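Local coordinates for replication protein (PDB 6H24) that probably acts in plasmid-type DNA replication as an initiator protein, this chain being its N-terminal winged-helix (WH1) domain, at residues A[15-18]-A[19-23]. Sequence-based numbering, arbitrary orientation.
Sequences YNLA and LVEQR
Glu-21 reaches back one turn to Ala-18, the N-cap residue of helix 19-34: Ala-18 N donates to Glu-21 OE1 at 3.0 Å with an N-H...O angle of 160°, and the N-H comes from above the carboxylate plane, 55° out of it. This is the N-cap+3 half of a capping box; alanine, having no side-chain acceptor, cannot supply the reciprocal bond. Ala-18 O accepts the first i to i+4 bond of the helix, from Gln-22 N at 3.0 Å, while Glu-21 N adds only a weak bond. In the winged-helix WH1 domain this cap starts the helix that follows the short loop after helix 2-14. Beside it, the side chains of Leu-17 and Glu-21 cross at about a right angle, Leu-17 CG lying 3.9 Å from Glu-21 OE2, and Leu-17 CB rests 4.1 Å from Gln-22 CG. With CG anti to the carbonyl carbon (chi1 -66°), Glu-21 brings OE1 within bonding distance of Ala-18 N, and OE2 of the same carboxylate makes a salt bridge with NE of Arg-77, in the loop after helix 60-75. Shortening Glu-21 to an alanine takes away both carboxylate oxygens, and the Ala-18 N-H and the Arg-77 charge would probably lose this partner. Further out, Leu-74 of helix 60-75 and Phe-128 of helix 121-128 pack on Leu-17.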
ATOM      1  N   TYR A  15     -16.820   8.922   1.053  1.00 25.81           N
ATOM      2  CA  TYR A  15     -18.179   8.792   0.542  1.00 27.56           C
ATOM      3  C   TYR A  15     -18.297   7.733  -0.545  1.00 27.86           C
ATOM      4  O   TYR A  15     -19.412   7.281  -0.832  1.00 30.47           O
ATOM      5  CB  TYR A  15     -18.683  10.120  -0.026  1.00 32.83           C
ATOM      6  CG  TYR A  15     -18.783  11.272   0.951  1.00 41.84           C
ATOM      7  CD1 TYR A  15     -19.040  11.059   2.301  1.00 45.31           C
ATOM      8  CD2 TYR A  15     -18.636  12.580   0.513  1.00 48.44           C
ATOM      9  CE1 TYR A  15     -19.143  12.125   3.186  1.00 49.72           C
ATOM     10  CE2 TYR A  15     -18.733  13.646   1.385  1.00 52.64           C
ATOM     11  CZ  TYR A  15     -18.985  13.416   2.719  1.00 51.51           C
ATOM     12  OH  TYR A  15     -19.081  14.489   3.577  1.00 51.71           O
ATOM     13  N   ASN A  16     -17.187   7.355  -1.176  1.00 27.89           N
ATOM     14  CA  ASN A  16     -17.246   6.400  -2.275  1.00 33.19           C
ATOM     15  C   ASN A  16     -17.272   4.960  -1.791  1.00 27.63           C
ATOM     16  O   ASN A  16     -17.646   4.066  -2.560  1.00 25.93           O
ATOM     17  CB  ASN A  16     -16.034   6.569  -3.193  1.00 45.93           C
ATOM     18  CG  ASN A  16     -15.837   7.995  -3.645  1.00 60.89           C
ATOM     19  OD1 ASN A  16     -16.798   8.715  -3.912  1.00 64.69           O
ATOM     20  ND2 ASN A  16     -14.580   8.416  -3.730  1.00 68.26           N
ATOM     21  N   LEU A  17     -16.872   4.713  -0.547  1.00 24.17           N
ATOM     22  CA  LEU A  17     -16.841   3.354  -0.035  1.00 23.32           C
ATOM     23  C   LEU A  17     -18.260   2.834   0.140  1.00 24.54           C
ATOM     24  O   LEU A  17     -19.141   3.540   0.633  1.00 25.26           O
ATOM     25  CB  LEU A  17     -16.120   3.303   1.312  1.00 22.94           C
ATOM     26  CG  LEU A  17     -14.600   3.170   1.315  1.00 23.98           C
ATOM     27  CD1 LEU A  17     -13.957   4.239   0.444  1.00 24.69           C
ATOM     28  CD2 LEU A  17     -14.082   3.219   2.749  1.00 25.50           C
ATOM     29  N   ALA A  18     -18.473   1.578  -0.235  1.00 21.99           N
ATOM     30  CA  ALA A  18     -19.719   0.901   0.091  1.00 22.43           C
ATOM     31  C   ALA A  18     -19.841   0.689   1.599  1.00 21.79           C
ATOM     32  O   ALA A  18     -18.854   0.727   2.343  1.00 21.55           O
ATOM     33  CB  ALA A  18     -19.802  -0.441  -0.640  1.00 22.87           C
ATOM     34  N   LEU A  19     -21.081   0.468   2.049  1.00 23.60           N
ATOM     35  CA  LEU A  19     -21.321   0.249   3.471  1.00 24.73           C
ATOM     36  C   LEU A  19     -20.467  -0.897   4.004  1.00 23.29           C
ATOM     37  O   LEU A  19     -19.914  -0.803   5.102  1.00 24.16           O
ATOM     38  CB  LEU A  19     -22.803  -0.032   3.716  1.00 29.77           C
ATOM     39  CG  LEU A  19     -23.237  -0.307   5.155  1.00 32.15           C
ATOM     40  CD1 LEU A  19     -22.931   0.872   6.065  1.00 32.55           C
ATOM     41  CD2 LEU A  19     -24.723  -0.656   5.203  1.00 35.62           C
ATOM     42  N   VAL A  20     -20.343  -1.988   3.240  1.00 23.74           N
ATOM     43  CA  VAL A  20     -19.589  -3.130   3.747  1.00 25.01           C
ATOM     44  C   VAL A  20     -18.119  -2.760   3.930  1.00 22.86           C
ATOM     45  O   VAL A  20     -17.448  -3.271   4.836  1.00 23.85           O
ATOM     46  CB  VAL A  20     -19.743  -4.355   2.830  1.00 28.70           C
ATOM     47  CG1 VAL A  20     -19.193  -4.071   1.440  1.00 31.41           C
ATOM     48  CG2 VAL A  20     -19.072  -5.562   3.477  1.00 28.65           C
ATOM     49  N   GLU A  21     -17.593  -1.877   3.080  1.00 22.40           N
ATOM     50  CA  GLU A  21     -16.209  -1.440   3.226  1.00 20.05           C
ATOM     51  C   GLU A  21     -16.044  -0.561   4.460  1.00 20.05           C
ATOM     52  O   GLU A  21     -15.036  -0.657   5.166  1.00 21.46           O
ATOM     53  CB  GLU A  21     -15.764  -0.685   1.982  1.00 19.67           C
ATOM     54  CG  GLU A  21     -15.676  -1.507   0.709  1.00 20.50           C
ATOM     55  CD  GLU A  21     -15.421  -0.610  -0.478  1.00 22.81           C
ATOM     56  OE1 GLU A  21     -16.386  -0.292  -1.208  1.00 23.01           O
ATOM     57  OE2 GLU A  21     -14.256  -0.198  -0.665  1.00 22.60           O
ATOM     58  N   GLN A  22     -17.021   0.313   4.716  1.00 21.58           N
ATOM     59  CA  GLN A  22     -17.015   1.101   5.942  1.00 22.19           C
ATOM     60  C   GLN A  22     -17.042   0.202   7.168  1.00 23.00           C
ATOM     61  O   GLN A  22     -16.313   0.439   8.141  1.00 23.37           O
ATOM     62  CB  GLN A  22     -18.212   2.051   5.958  1.00 27.31           C
ATOM     63  CG  GLN A  22     -18.203   3.045   4.820  1.00 31.17           C
ATOM     64  CD  GLN A  22     -19.338   4.036   4.906  1.00 35.94           C
ATOM     65  OE1 GLN A  22     -20.110   4.037   5.863  1.00 34.24           O
ATOM     66  NE2 GLN A  22     -19.444   4.895   3.899  1.00 41.25           N
ATOM     67  N   ARG A  23     -17.861  -0.846   7.131  1.00 23.32           N
ATOM     68  CA  ARG A  23     -17.963  -1.749   8.267  1.00 23.43           C
ATOM     69  C   ARG A  23     -16.712  -2.606   8.408  1.00 23.04           C
ATOM     70  O   ARG A  23     -16.296  -2.914   9.532  1.00 23.35           O
ATOM     71  CB  ARG A  23     -19.217  -2.608   8.125  1.00 26.21           C
ATOM     72  CG  ARG A  23     -20.484  -1.803   8.370  1.00 29.39           C
ATOM     73  CD  ARG A  23     -21.719  -2.609   8.079  1.00 34.87           C
ATOM     74  NE  ARG A  23     -22.932  -1.937   8.529  1.00 38.82           N
ATOM     75  CZ  ARG A  23     -24.159  -2.373   8.262  1.00 42.47           C
ATOM     76  NH1 ARG A  23     -24.322  -3.465   7.529  1.00 41.45           N
ATOM     77  NH2 ARG A  23     -25.216  -1.711   8.711  1.00 47.63           N
TER